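Local coordinates for protein esterase D (Lactobacillus rhamnosus, PDB 3DYI) that probably hydrolyses carboxylic esters, as an enzyme of the alpha/beta-hydrolase fold, at residues Lys94-Gly99 and Gly116-Gly121; Ser124-Pro129 and Ile189-Gln194; Asp195-Gly200 and Ala224-Thr229. All coordinates share one frame; numbering follows the deposited sequence.

Contact 1: residues Lys94-Gly99 and Gly116-Gly121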
ATOM      1  N   LYS A  94      -6.278  19.746  -0.456  1.00 20.73           N
ATOM      2  CA  LYS A  94      -6.854  18.435  -0.174  1.00 20.82           C
ATOM      3  C   LYS A  94      -5.835  17.341  -0.450  1.00 20.62           C
ATOM      4  O   LYS A  94      -5.109  17.388  -1.446  1.00 20.38           O
ATOM      5  CB  LYS A  94      -8.111  18.209  -1.018  1.00 21.10           C
ATOM      6  CG  LYS A  94      -9.309  19.047  -0.548  1.00 23.00           C
ATOM      7  CD  LYS A  94     -10.253  19.375  -1.682  1.00 26.15           C
ATOM      8  CE  LYS A  94      -9.726  20.560  -2.494  1.00 27.28           C
ATOM      9  NZ  LYS A  94     -10.646  20.963  -3.596  1.00 29.14           N
ATOM     10  N   VAL A  95      -5.790  16.362   0.446  1.00 20.13           N
ATOM     11  CA  VAL A  95      -4.864  15.236   0.332  1.00 20.10           C
ATOM     12  C   VAL A  95      -5.594  13.911   0.540  1.00 20.17           C
ATOM     13  O   VAL A  95      -6.366  13.746   1.497  1.00 20.07           O
ATOM     14  CB  VAL A  95      -3.676  15.373   1.326  1.00 20.19           C
ATOM     15  CG1 VAL A  95      -2.888  14.060   1.447  1.00 20.41           C
ATOM     16  CG2 VAL A  95      -2.743  16.510   0.893  1.00 20.37           C
ATOM     17  N   PHE A  96      -5.349  12.984  -0.379  1.00 19.54           N
ATOM     18  CA  PHE A  96      -5.850  11.617  -0.292  1.00 19.44           C
ATOM     19  C   PHE A  96      -4.654  10.703  -0.057  1.00 19.29           C
ATOM     20  O   PHE A  96      -3.541  11.010  -0.494  1.00 18.91           O
ATOM     21  CB  PHE A  96      -6.566  11.222  -1.591  1.00 19.66           C
ATOM     22  CG  PHE A  96      -7.844  11.989  -1.850  1.00 20.44           C
ATOM     23  CD1 PHE A  96      -9.085  11.373  -1.679  1.00 20.96           C
ATOM     24  CD2 PHE A  96      -7.812  13.315  -2.284  1.00 20.55           C
ATOM     25  CE1 PHE A  96     -10.275  12.068  -1.925  1.00 21.02           C
ATOM     26  CE2 PHE A  96      -8.994  14.016  -2.527  1.00 20.44           C
ATOM     27  CZ  PHE A  96     -10.228  13.388  -2.347  1.00 20.95           C
ATOM     28  N   VAL A  97      -4.873   9.600   0.654  1.00 18.89           N
ATOM     29  CA  VAL A  97      -3.797   8.641   0.941  1.00 18.82           C
ATOM     30  C   VAL A  97      -4.287   7.230   0.629  1.00 18.97           C
ATOM     31  O   VAL A  97      -5.284   6.785   1.192  1.00 18.91           O
ATOM     32  CB  VAL A  97      -3.319   8.724   2.423  1.00 18.77           C
ATOM     33  CG1 VAL A  97      -2.138   7.777   2.671  1.00 18.93           C
ATOM     34  CG2 VAL A  97      -2.935  10.160   2.793  1.00 19.05           C
ATOM     35  N   PHE A  98      -3.599   6.544  -0.285  1.00 19.02           N
ATOM     36  CA  PHE A  98      -3.919   5.152  -0.628  1.00 18.99           C
ATOM     37  C   PHE A  98      -2.687   4.273  -0.522  1.00 19.10           C
ATOM     38  O   PHE A  98      -1.557   4.735  -0.712  1.00 19.46           O
ATOM     39  CB  PHE A  98      -4.466   5.029  -2.055  1.00 19.02           C
ATOM     40  CG  PHE A  98      -5.641   5.911  -2.343  1.00 18.90           C
ATOM     41  CD1 PHE A  98      -6.928   5.505  -2.012  1.00 19.99           C
ATOM     42  CD2 PHE A  98      -5.464   7.135  -2.978  1.00 19.01           C
ATOM     43  CE1 PHE A  98      -8.031   6.322  -2.300  1.00 20.58           C
ATOM     44  CE2 PHE A  98      -6.553   7.958  -3.259  1.00 19.41           C
ATOM     45  CZ  PHE A  98      -7.836   7.554  -2.922  1.00 19.94           C
ATOM     46  N   GLY A  99      -2.907   2.995  -0.241  1.00 19.30           N
ATOM     47  CA  GLY A  99      -1.794   2.063  -0.113  1.00 19.55           C
ATOM     48  C   GLY A  99      -2.099   0.689  -0.665  1.00 19.61           C
ATOM     49  O   GLY A  99      -3.218   0.194  -0.539  1.00 19.50           O
ATOM     50  N   GLY A 116      -5.554  16.300   8.735  1.00 23.89           N
ATOM     51  CA  GLY A 116      -5.563  16.989   7.449  1.00 23.38           C
ATOM     52  C   GLY A 116      -5.799  16.137   6.214  1.00 23.14           C
ATOM     53  O   GLY A 116      -5.554  16.593   5.096  1.00 23.14           O
ATOM     54  N   ILE A 117      -6.274  14.909   6.404  1.00 22.44           N
ATOM     55  CA  ILE A 117      -6.523  14.003   5.277  1.00 21.91           C
ATOM     56  C   ILE A 117      -8.009  13.977   4.922  1.00 21.88           C
ATOM     57  O   ILE A 117      -8.847  13.702   5.778  1.00 22.04           O
ATOM     58  CB  ILE A 117      -6.028  12.563   5.568  1.00 21.67           C
ATOM     59  CG1 ILE A 117      -4.539  12.560   5.938  1.00 22.08           C
ATOM     60  CG2 ILE A 117      -6.286  11.653   4.353  1.00 21.55           C
ATOM     61  CD1 ILE A 117      -4.077  11.272   6.650  1.00 22.18           C
ATOM     62  N   THR A 118      -8.319  14.252   3.653  1.00 21.52           N
ATOM     63  CA  THR A 118      -9.698  14.277   3.151  1.00 21.67           C
ATOM     64  C   THR A 118     -10.345  12.881   3.082  1.00 21.26           C
ATOM     65  O   THR A 118     -11.479  12.688   3.533  1.00 21.10           O
ATOM     66  CB  THR A 118      -9.767  14.953   1.755  1.00 21.83           C
ATOM     67  OG1 THR A 118      -9.342  16.319   1.860  1.00 23.87           O
ATOM     68  CG2 THR A 118     -11.184  14.915   1.181  1.00 22.33           C
ATOM     69  N   ALA A 119      -9.615  11.925   2.509  1.00 20.88           N
ATOM     70  CA  ALA A 119     -10.102  10.559   2.303  1.00 20.42           C
ATOM     71  C   ALA A 119      -8.938   9.677   1.874  1.00 20.27           C
ATOM     72  O   ALA A 119      -7.827  10.157   1.674  1.00 20.12           O
ATOM     73  CB  ALA A 119     -11.227  10.527   1.241  1.00 20.51           C
ATOM     74  N   GLY A 120      -9.190   8.381   1.743  1.00 20.16           N
ATOM     75  CA  GLY A 120      -8.145   7.461   1.313  1.00 19.90           C
ATOM     76  C   GLY A 120      -8.651   6.046   1.316  1.00 19.80           C
ATOM     77  O   GLY A 120      -9.862   5.817   1.314  1.00 20.06           O
ATOM     78  N   GLY A 121      -7.730   5.091   1.312  1.00 19.63           N
ATOM     79  CA  GLY A 121      -8.124   3.695   1.364  1.00 19.49           C
ATOM     80  C   GLY A 121      -7.065   2.735   0.882  1.00 19.63           C
ATOM     81  O   GLY A 121      -5.871   3.050   0.887  1.00 19.66           O
TER
HETATM   82  O   HOH W   1      -6.968  17.015   2.927  1.00 25.26           O
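V97 and G120 pair in parallel register, with CA atoms 4.5 Å apart, and the packing is tightest from here to the C-terminal end of 94-99. V97 N donates to A119 O at 3.2 Å, and V97 O accepts from G121 N at 3.0 Å; G99 N then closes on G121 O. The CA atoms of F96 and F98 add C-H...O contacts to A119 O and G121 O. G120 suits this closeness, since a CB on it would collide with V97 O. The paired parts of the strands, 94-99 and 119-121, run within 5° of parallel and belong to the beta-alpha-beta crossover strand 94-100, helix 102-113, strand 119-123 of the alpha/beta-hydrolase sheet; strand 94-100 runs into the turn to helix 102-113, consistent with a nucleophile elbow. On one face, the F98 ring accepts an off-centre CH-pi contact from G120 CA, 4.2 Å from its centroid. With CG anti to its carbonyl carbon (chi1 -67°), F96 lays CE1 3.6 Å from A119 CB, while T118 CB sits over one face of the ring. Replacing F96 by an alanine would probably open a gap beside A119 and T118 and take one aromatic contact from M245 of helix 234-247. On the other face, I117 CG2 meets V97 CG2, the two side chains crossing at about a right angle and both also touching V85 of helix 74-89. Toward K94 the pairing loosens: T118 N still reaches V95 O, but beyond it a water bridges the two segments, accepting from V95 N, donating to G116 O at 2.6 Å and bonding T118 OG1. K94 merely passes its CG by T118 OG1 before leading away, its NZ bonded to N249.

Contact 2: residues Ser124-Pro129 and Ile189-Gln194; sequences SSPILP and IGQAGQ
S124 has OG anti to its carbonyl carbon, which turns the hydroxyl to A192, while Q191 extends with CG anti to N (chi1 178°) and then bends at chi2 (58°), bringing its amide back beside S124 and P126. The serine therefore meets strand 187-192 twice. Its backbone N donates to G190 O at 2.8 Å, and its OG accepts from A192 N at 3.3 Å. The same OG is also bonded to H226 O, tying A192 to the loop of H226 through one buried serine. These bonds are made where strands 119-123 and 187-192, neighbours in the alpha/beta-hydrolase sheet, reach its C-terminal edge, the edge at which this fold carries its catalytic loops. The Q191 amide is fixed in rotation from both ends. NE2 donates to A192 O at 3.0 Å, nearly straight at 169°, in the amide plane and onto a lone pair of the carbonyl; it also bonds D195 OD2, making Q191 a second-shell partner of the predicted charge-relay aspartate. OE1 lies 3.4 Å from S124 CA and 3.8 Å from P126 CG, the proline crossing the glutamine at about a right angle. A water joins the two segments: it accepts from S125 N and donates to both G190 O and Q191 OE1, at 3.0 and 2.9 Å, while S125 OG is held by S101 O.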
ATOM      1  N   SER A 124      -6.018  -4.010  -2.402  1.00 21.10           N
ATOM      2  CA  SER A 124      -5.673  -5.356  -1.929  1.00 21.36           C
ATOM      3  C   SER A 124      -4.965  -5.343  -0.568  1.00 21.94           C
ATOM      4  O   SER A 124      -3.845  -5.853  -0.425  1.00 21.92           O
ATOM      5  CB  SER A 124      -4.850  -6.116  -2.987  1.00 21.34           C
ATOM      6  OG  SER A 124      -5.605  -6.319  -4.180  1.00 21.35           O
ATOM      7  N   SER A 125      -5.629  -4.745   0.421  1.00 22.02           N
ATOM      8  CA  SER A 125      -5.119  -4.678   1.789  1.00 22.94           C
ATOM      9  C   SER A 125      -6.268  -4.811   2.791  1.00 23.46           C
ATOM     10  O   SER A 125      -6.808  -3.804   3.258  1.00 23.74           O
ATOM     11  CB  SER A 125      -4.347  -3.376   2.020  1.00 22.73           C
ATOM     12  OG  SER A 125      -3.645  -3.410   3.258  1.00 22.26           O
ATOM     13  N   PRO A 126      -6.659  -6.059   3.107  1.00 24.20           N
ATOM     14  CA  PRO A 126      -7.774  -6.329   4.027  1.00 24.53           C
ATOM     15  C   PRO A 126      -7.557  -5.835   5.468  1.00 24.81           C
ATOM     16  O   PRO A 126      -8.522  -5.741   6.228  1.00 25.18           O
ATOM     17  CB  PRO A 126      -7.893  -7.856   3.990  1.00 24.72           C
ATOM     18  CG  PRO A 126      -7.217  -8.268   2.708  1.00 25.21           C
ATOM     19  CD  PRO A 126      -6.087  -7.306   2.571  1.00 24.27           C
ATOM     20  N   ILE A 127      -6.307  -5.521   5.823  1.00 25.06           N
ATOM     21  CA  ILE A 127      -5.922  -5.005   7.154  1.00 24.92           C
ATOM     22  C   ILE A 127      -6.002  -6.075   8.249  1.00 25.37           C
ATOM     23  O   ILE A 127      -5.004  -6.378   8.909  1.00 25.33           O
ATOM     24  CB  ILE A 127      -6.724  -3.722   7.586  1.00 24.87           C
ATOM     25  CG1 ILE A 127      -6.745  -2.656   6.475  1.00 24.69           C
ATOM     26  CG2 ILE A 127      -6.179  -3.162   8.906  1.00 24.96           C
ATOM     27  CD1 ILE A 127      -5.379  -2.115   6.058  1.00 23.76           C
ATOM     28  N   LEU A 128      -7.193  -6.631   8.445  1.00 25.50           N
ATOM     29  CA  LEU A 128      -7.376  -7.755   9.359  1.00 26.16           C
ATOM     30  C   LEU A 128      -6.476  -8.912   8.917  1.00 26.09           C
ATOM     31  O   LEU A 128      -6.530  -9.330   7.759  1.00 26.23           O
ATOM     32  CB  LEU A 128      -8.847  -8.186   9.386  1.00 25.94           C
ATOM     33  CG  LEU A 128      -9.854  -7.291  10.127  1.00 26.56           C
ATOM     34  CD1 LEU A 128     -10.009  -5.911   9.488  1.00 27.05           C
ATOM     35  CD2 LEU A 128     -11.198  -7.988  10.179  1.00 26.83           C
ATOM     36  N   PRO A 129      -5.603  -9.395   9.820  1.00 26.55           N
ATOM     37  CA  PRO A 129      -4.703 -10.507   9.497  1.00 26.73           C
ATOM     38  C   PRO A 129      -5.430 -11.825   9.253  1.00 26.97           C
ATOM     39  O   PRO A 129      -6.466 -12.093   9.857  1.00 26.97           O
ATOM     40  CB  PRO A 129      -3.822 -10.629  10.747  1.00 26.90           C
ATOM     41  CG  PRO A 129      -3.972  -9.336  11.455  1.00 27.42           C
ATOM     42  CD  PRO A 129      -5.372  -8.892  11.185  1.00 26.55           C
ATOM     43  N   ILE A 189     -12.133   0.964  -0.811  1.00 20.23           N
ATOM     44  CA  ILE A 189     -11.580  -0.387  -0.713  1.00 20.37           C
ATOM     45  C   ILE A 189     -11.624  -1.058  -2.078  1.00 20.42           C
ATOM     46  O   ILE A 189     -12.700  -1.266  -2.642  1.00 20.61           O
ATOM     47  CB  ILE A 189     -12.334  -1.275   0.305  1.00 20.22           C
ATOM     48  CG1 ILE A 189     -12.254  -0.684   1.717  1.00 20.62           C
ATOM     49  CG2 ILE A 189     -11.756  -2.698   0.305  1.00 20.42           C
ATOM     50  CD1 ILE A 189     -13.285  -1.248   2.666  1.00 21.11           C
ATOM     51  N   GLY A 190     -10.446  -1.387  -2.602  1.00 20.46           N
ATOM     52  CA  GLY A 190     -10.338  -2.162  -3.838  1.00 20.37           C
ATOM     53  C   GLY A 190      -9.692  -3.494  -3.505  1.00 20.63           C
ATOM     54  O   GLY A 190      -8.712  -3.535  -2.766  1.00 20.73           O
ATOM     55  N   GLN A 191     -10.245  -4.586  -4.030  1.00 20.48           N
ATOM     56  CA  GLN A 191      -9.715  -5.914  -3.716  1.00 20.63           C
ATOM     57  C   GLN A 191      -9.676  -6.851  -4.918  1.00 20.49           C
ATOM     58  O   GLN A 191     -10.666  -6.998  -5.634  1.00 20.66           O
ATOM     59  CB  GLN A 191     -10.502  -6.559  -2.563  1.00 20.49           C
ATOM     60  CG  GLN A 191     -10.052  -7.985  -2.182  1.00 20.26           C
ATOM     61  CD  GLN A 191      -8.583  -8.069  -1.776  1.00 20.24           C
ATOM     62  OE1 GLN A 191      -8.145  -7.393  -0.847  1.00 21.02           O
ATOM     63  NE2 GLN A 191      -7.823  -8.917  -2.470  1.00 20.12           N
ATOM     64  N   ALA A 192      -8.522  -7.482  -5.121  1.00 20.80           N
ATOM     65  CA  ALA A 192      -8.350  -8.478  -6.172  1.00 21.10           C
ATOM     66  C   ALA A 192      -9.230  -9.700  -5.910  1.00 21.40           C
ATOM     67  O   ALA A 192      -9.277 -10.213  -4.783  1.00 21.45           O
ATOM     68  CB  ALA A 192      -6.891  -8.892  -6.255  1.00 21.08           C
ATOM     69  N   GLY A 193      -9.909 -10.166  -6.957  1.00 21.59           N
ATOM     70  CA  GLY A 193     -10.836 -11.309  -6.864  1.00 21.91           C
ATOM     71  C   GLY A 193     -10.196 -12.679  -7.048  1.00 22.25           C
ATOM     72  O   GLY A 193     -10.834 -13.708  -6.839  1.00 22.16           O
ATOM     73  N   GLN A 194      -8.938 -12.690  -7.467  1.00 22.40           N
ATOM     74  CA  GLN A 194      -8.182 -13.927  -7.601  1.00 23.04           C
ATOM     75  C   GLN A 194      -6.853 -13.702  -6.899  1.00 23.25           C
ATOM     76  O   GLN A 194      -5.778 -13.966  -7.444  1.00 23.64           O
ATOM     77  CB  GLN A 194      -7.989 -14.294  -9.079  1.00 23.08           C
ATOM     78  CG  GLN A 194      -9.294 -14.557  -9.850  1.00 24.14           C
ATOM     79  CD  GLN A 194      -9.937 -15.900  -9.513  1.00 25.42           C
ATOM     80  OE1 GLN A 194      -9.281 -16.811  -9.010  1.00 27.08           O
ATOM     81  NE2 GLN A 194     -11.229 -16.024  -9.798  1.00 27.25           N
TER
HETATM   82  O   HOH W   2      -8.481  -4.671  -0.033  1.00 21.36           O

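Contact 3: residues Asp195-Gly200 and Ala224-Thr229; sequences DELVDG and AKHVIT
The D195 and H226 side chains run alongside each other in the same direction and form the aspartate-histidine half of the predicted Ser-His-Asp triad, on loops after strands 187-192 and 216-221 of the alpha/beta-hydrolase fold. Carboxylate and ring planes stand 59° apart, yet the bond between them is almost straight: H226 ND1 donates to D195 OD2 at 2.7 Å with 173° at the hydrogen. OD2 lies in the ring plane at its edge. H226 ND1 meets it on its syn side, and Q191 NE2 bonds the same oxygen from the side away from OD1. The other oxygen, OD1, is gripped by two backbone amides of its own loop. L197 N comes nearly along the C-O bond in an Asx turn, and V198 N comes from above the carboxylate plane in an Asx motif. Together these bonds restrain the carboxylate's rotation. L197 crosses H226 obliquely and sets CD1 over one ring face as a CH-pi contact, 3.8 Å from the centroid and offset toward the rim near NE2. V198 CG2 approaches H226 ND1 at 3.9 Å, crossing at about a right angle. E196 turns its carboxylate 84° to the ring. Its CG sits between backbone N and carbonyl carbon, and the further bend at chi2 carries OE1 back to H226 N, accepted at 3.0 Å on its syn lone pair. This pins the histidine's backbone as D195 holds its ring. K225 crosses E196 at about a right angle; E196 OE1 and K225 NZ are 4.2 Å apart, beyond a salt bridge, and NZ is hydrogen-bonded to Q194 O. A water donates to E196 OE2 at 2.7 Å and accepts from V227 N at 3.2 Å.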
ATOM      1  N   ASP A 195      -6.947 -13.196  -5.675  1.00 23.45           N
ATOM      2  CA  ASP A 195      -5.773 -12.810  -4.912  1.00 23.65           C
ATOM      3  C   ASP A 195      -5.037 -14.025  -4.355  1.00 24.06           C
ATOM      4  O   ASP A 195      -5.539 -14.733  -3.475  1.00 24.20           O
ATOM      5  CB  ASP A 195      -6.150 -11.836  -3.798  1.00 23.29           C
ATOM      6  CG  ASP A 195      -4.952 -11.062  -3.287  1.00 23.14           C
ATOM      7  OD1 ASP A 195      -3.883 -11.684  -3.076  1.00 22.40           O
ATOM      8  OD2 ASP A 195      -5.079  -9.835  -3.109  1.00 21.98           O
ATOM      9  N   GLU A 196      -3.838 -14.237  -4.888  1.00 24.72           N
ATOM     10  CA  GLU A 196      -3.013 -15.399  -4.580  1.00 25.38           C
ATOM     11  C   GLU A 196      -2.114 -15.168  -3.362  1.00 25.60           C
ATOM     12  O   GLU A 196      -1.409 -16.081  -2.913  1.00 25.44           O
ATOM     13  CB  GLU A 196      -2.172 -15.765  -5.823  1.00 25.60           C
ATOM     14  CG  GLU A 196      -0.931 -14.859  -6.091  1.00 26.76           C
ATOM     15  CD  GLU A 196      -1.243 -13.500  -6.737  1.00 27.16           C
ATOM     16  OE1 GLU A 196      -2.412 -13.097  -6.789  1.00 26.96           O
ATOM     17  OE2 GLU A 196      -0.295 -12.821  -7.193  1.00 29.64           O
ATOM     18  N   LEU A 197      -2.149 -13.948  -2.831  1.00 25.36           N
ATOM     19  CA  LEU A 197      -1.207 -13.519  -1.807  1.00 25.53           C
ATOM     20  C   LEU A 197      -1.881 -13.320  -0.447  1.00 25.30           C
ATOM     21  O   LEU A 197      -1.354 -13.753   0.580  1.00 25.19           O
ATOM     22  CB  LEU A 197      -0.519 -12.234  -2.286  1.00 26.17           C
ATOM     23  CG  LEU A 197       0.926 -11.809  -1.994  1.00 28.22           C
ATOM     24  CD1 LEU A 197       0.954 -10.635  -1.031  1.00 29.31           C
ATOM     25  CD2 LEU A 197       1.863 -12.957  -1.560  1.00 29.99           C
ATOM     26  N   VAL A 198      -3.038 -12.663  -0.439  1.00 24.70           N
ATOM     27  CA  VAL A 198      -3.793 -12.445   0.798  1.00 24.50           C
ATOM     28  C   VAL A 198      -5.223 -12.983   0.678  1.00 24.28           C
ATOM     29  O   VAL A 198      -5.700 -13.268  -0.425  1.00 23.95           O
ATOM     30  CB  VAL A 198      -3.815 -10.945   1.215  1.00 24.52           C
ATOM     31  CG1 VAL A 198      -2.396 -10.426   1.461  1.00 24.61           C
ATOM     32  CG2 VAL A 198      -4.518 -10.101   0.160  1.00 24.81           C
ATOM     33  N   ASP A 199      -5.893 -13.117   1.821  1.00 24.07           N
ATOM     34  CA  ASP A 199      -7.261 -13.617   1.876  1.00 24.29           C
ATOM     35  C   ASP A 199      -8.238 -12.488   1.550  1.00 23.92           C
ATOM     36  O   ASP A 199      -8.572 -11.671   2.412  1.00 23.66           O
ATOM     37  CB  ASP A 199      -7.549 -14.220   3.257  1.00 24.26           C
ATOM     38  CG  ASP A 199      -8.912 -14.901   3.342  1.00 25.44           C
ATOM     39  OD1 ASP A 199      -9.694 -14.831   2.373  1.00 25.85           O
ATOM     40  OD2 ASP A 199      -9.203 -15.509   4.398  1.00 27.23           O
ATOM     41  N   GLY A 200      -8.689 -12.457   0.300  1.00 23.98           N
ATOM     42  CA  GLY A 200      -9.608 -11.420  -0.178  1.00 24.25           C
ATOM     43  C   GLY A 200     -10.898 -11.284   0.619  1.00 24.45           C
ATOM     44  O   GLY A 200     -11.452 -10.184   0.720  1.00 24.28           O
ATOM     45  N   ALA A 224      -8.776 -10.494 -11.262  1.00 26.05           N
ATOM     46  CA  ALA A 224      -7.451  -9.910 -11.054  1.00 25.28           C
ATOM     47  C   ALA A 224      -6.628 -10.597  -9.975  1.00 24.78           C
ATOM     48  O   ALA A 224      -7.143 -10.980  -8.920  1.00 24.44           O
ATOM     49  CB  ALA A 224      -7.585  -8.437 -10.722  1.00 25.42           C
ATOM     50  N   LYS A 225      -5.330 -10.717 -10.239  1.00 24.29           N
ATOM     51  CA  LYS A 225      -4.384 -11.157  -9.229  1.00 23.94           C
ATOM     52  C   LYS A 225      -4.125 -10.015  -8.236  1.00 23.33           C
ATOM     53  O   LYS A 225      -4.672  -8.920  -8.387  1.00 22.76           O
ATOM     54  CB  LYS A 225      -3.080 -11.643  -9.881  1.00 24.34           C
ATOM     55  CG  LYS A 225      -3.256 -12.731 -10.950  1.00 26.54           C
ATOM     56  CD  LYS A 225      -4.192 -13.854 -10.510  1.00 29.01           C
ATOM     57  CE  LYS A 225      -3.522 -14.865  -9.584  1.00 30.70           C
ATOM     58  NZ  LYS A 225      -4.493 -15.890  -9.071  1.00 30.32           N
ATOM     59  N   HIS A 226      -3.297 -10.288  -7.230  1.00 23.01           N
ATOM     60  CA  HIS A 226      -3.067  -9.385  -6.089  1.00 22.66           C
ATOM     61  C   HIS A 226      -2.743  -7.929  -6.452  1.00 22.65           C
ATOM     62  O   HIS A 226      -3.353  -7.003  -5.912  1.00 22.62           O
ATOM     63  CB  HIS A 226      -1.961  -9.964  -5.193  1.00 22.36           C
ATOM     64  CG  HIS A 226      -1.633  -9.125  -3.993  1.00 22.43           C
ATOM     65  ND1 HIS A 226      -2.545  -8.847  -2.997  1.00 22.39           N
ATOM     66  CD2 HIS A 226      -0.478  -8.521  -3.622  1.00 22.71           C
ATOM     67  CE1 HIS A 226      -1.969  -8.100  -2.071  1.00 23.19           C
ATOM     68  NE2 HIS A 226      -0.712  -7.893  -2.424  1.00 22.43           N
ATOM     69  N   VAL A 227      -1.791  -7.730  -7.363  1.00 22.54           N
ATOM     70  CA  VAL A 227      -1.230  -6.390  -7.593  1.00 22.40           C
ATOM     71  C   VAL A 227      -2.076  -5.597  -8.599  1.00 22.27           C
ATOM     72  O   VAL A 227      -1.675  -5.368  -9.747  1.00 21.85           O
ATOM     73  CB  VAL A 227       0.276  -6.452  -7.988  1.00 22.53           C
ATOM     74  CG1 VAL A 227       0.900  -5.056  -7.997  1.00 22.74           C
ATOM     75  CG2 VAL A 227       1.042  -7.350  -7.011  1.00 23.06           C
ATOM     76  N   ILE A 228      -3.248  -5.167  -8.135  1.00 21.88           N
ATOM     77  CA  ILE A 228      -4.253  -4.535  -8.992  1.00 22.00           C
ATOM     78  C   ILE A 228      -3.847  -3.165  -9.547  1.00 21.93           C
ATOM     79  O   ILE A 228      -4.481  -2.662 -10.476  1.00 21.61           O
ATOM     80  CB  ILE A 228      -5.647  -4.458  -8.302  1.00 21.88           C
ATOM     81  CG1 ILE A 228      -5.554  -3.779  -6.925  1.00 22.03           C
ATOM     82  CG2 ILE A 228      -6.264  -5.851  -8.183  1.00 22.17           C
ATOM     83  CD1 ILE A 228      -6.919  -3.419  -6.322  1.00 22.55           C
ATOM     84  N   THR A 229      -2.793  -2.568  -8.989  1.00 21.93           N
ATOM     85  CA  THR A 229      -2.247  -1.317  -9.528  1.00 22.12           C
ATOM     86  C   THR A 229      -1.435  -1.523 -10.815  1.00 22.45           C
ATOM     87  O   THR A 229      -1.172  -0.567 -11.548  1.00 22.38           O
ATOM     88  CB  THR A 229      -1.340  -0.591  -8.517  1.00 22.14           C
ATOM     89  OG1 THR A 229      -0.352  -1.505  -8.031  1.00 21.59           O
ATOM     90  CG2 THR A 229      -2.157  -0.031  -7.350  1.00 21.82           C
TER
HETATM   91  O   HOH W   3      -0.078 -10.352  -8.218  1.00 37.53           O

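The three contacts run in series along the chain, contacts 1 and 3 on opposite sides of its centre. Contact 1 pairs two adjacent strands; contact 2 begins just after the second of them, its centre about 18 Å away, and links that strand's exit to the next strand. Contacts 2 and 3 are direct neighbours, with centres about 7 Å apart: Q194 N and A224 O lie 2.9 Å apart, a probable hydrogen bond, and A192 CB packs 3.1 Å from K225 O. Contact 1 approaches contact 3 to about 7 Å between nearest atoms, and its G99 leads to the predicted nucleophile S101. The side chain of H226, in contact 3, is about 3 Å from that of S101.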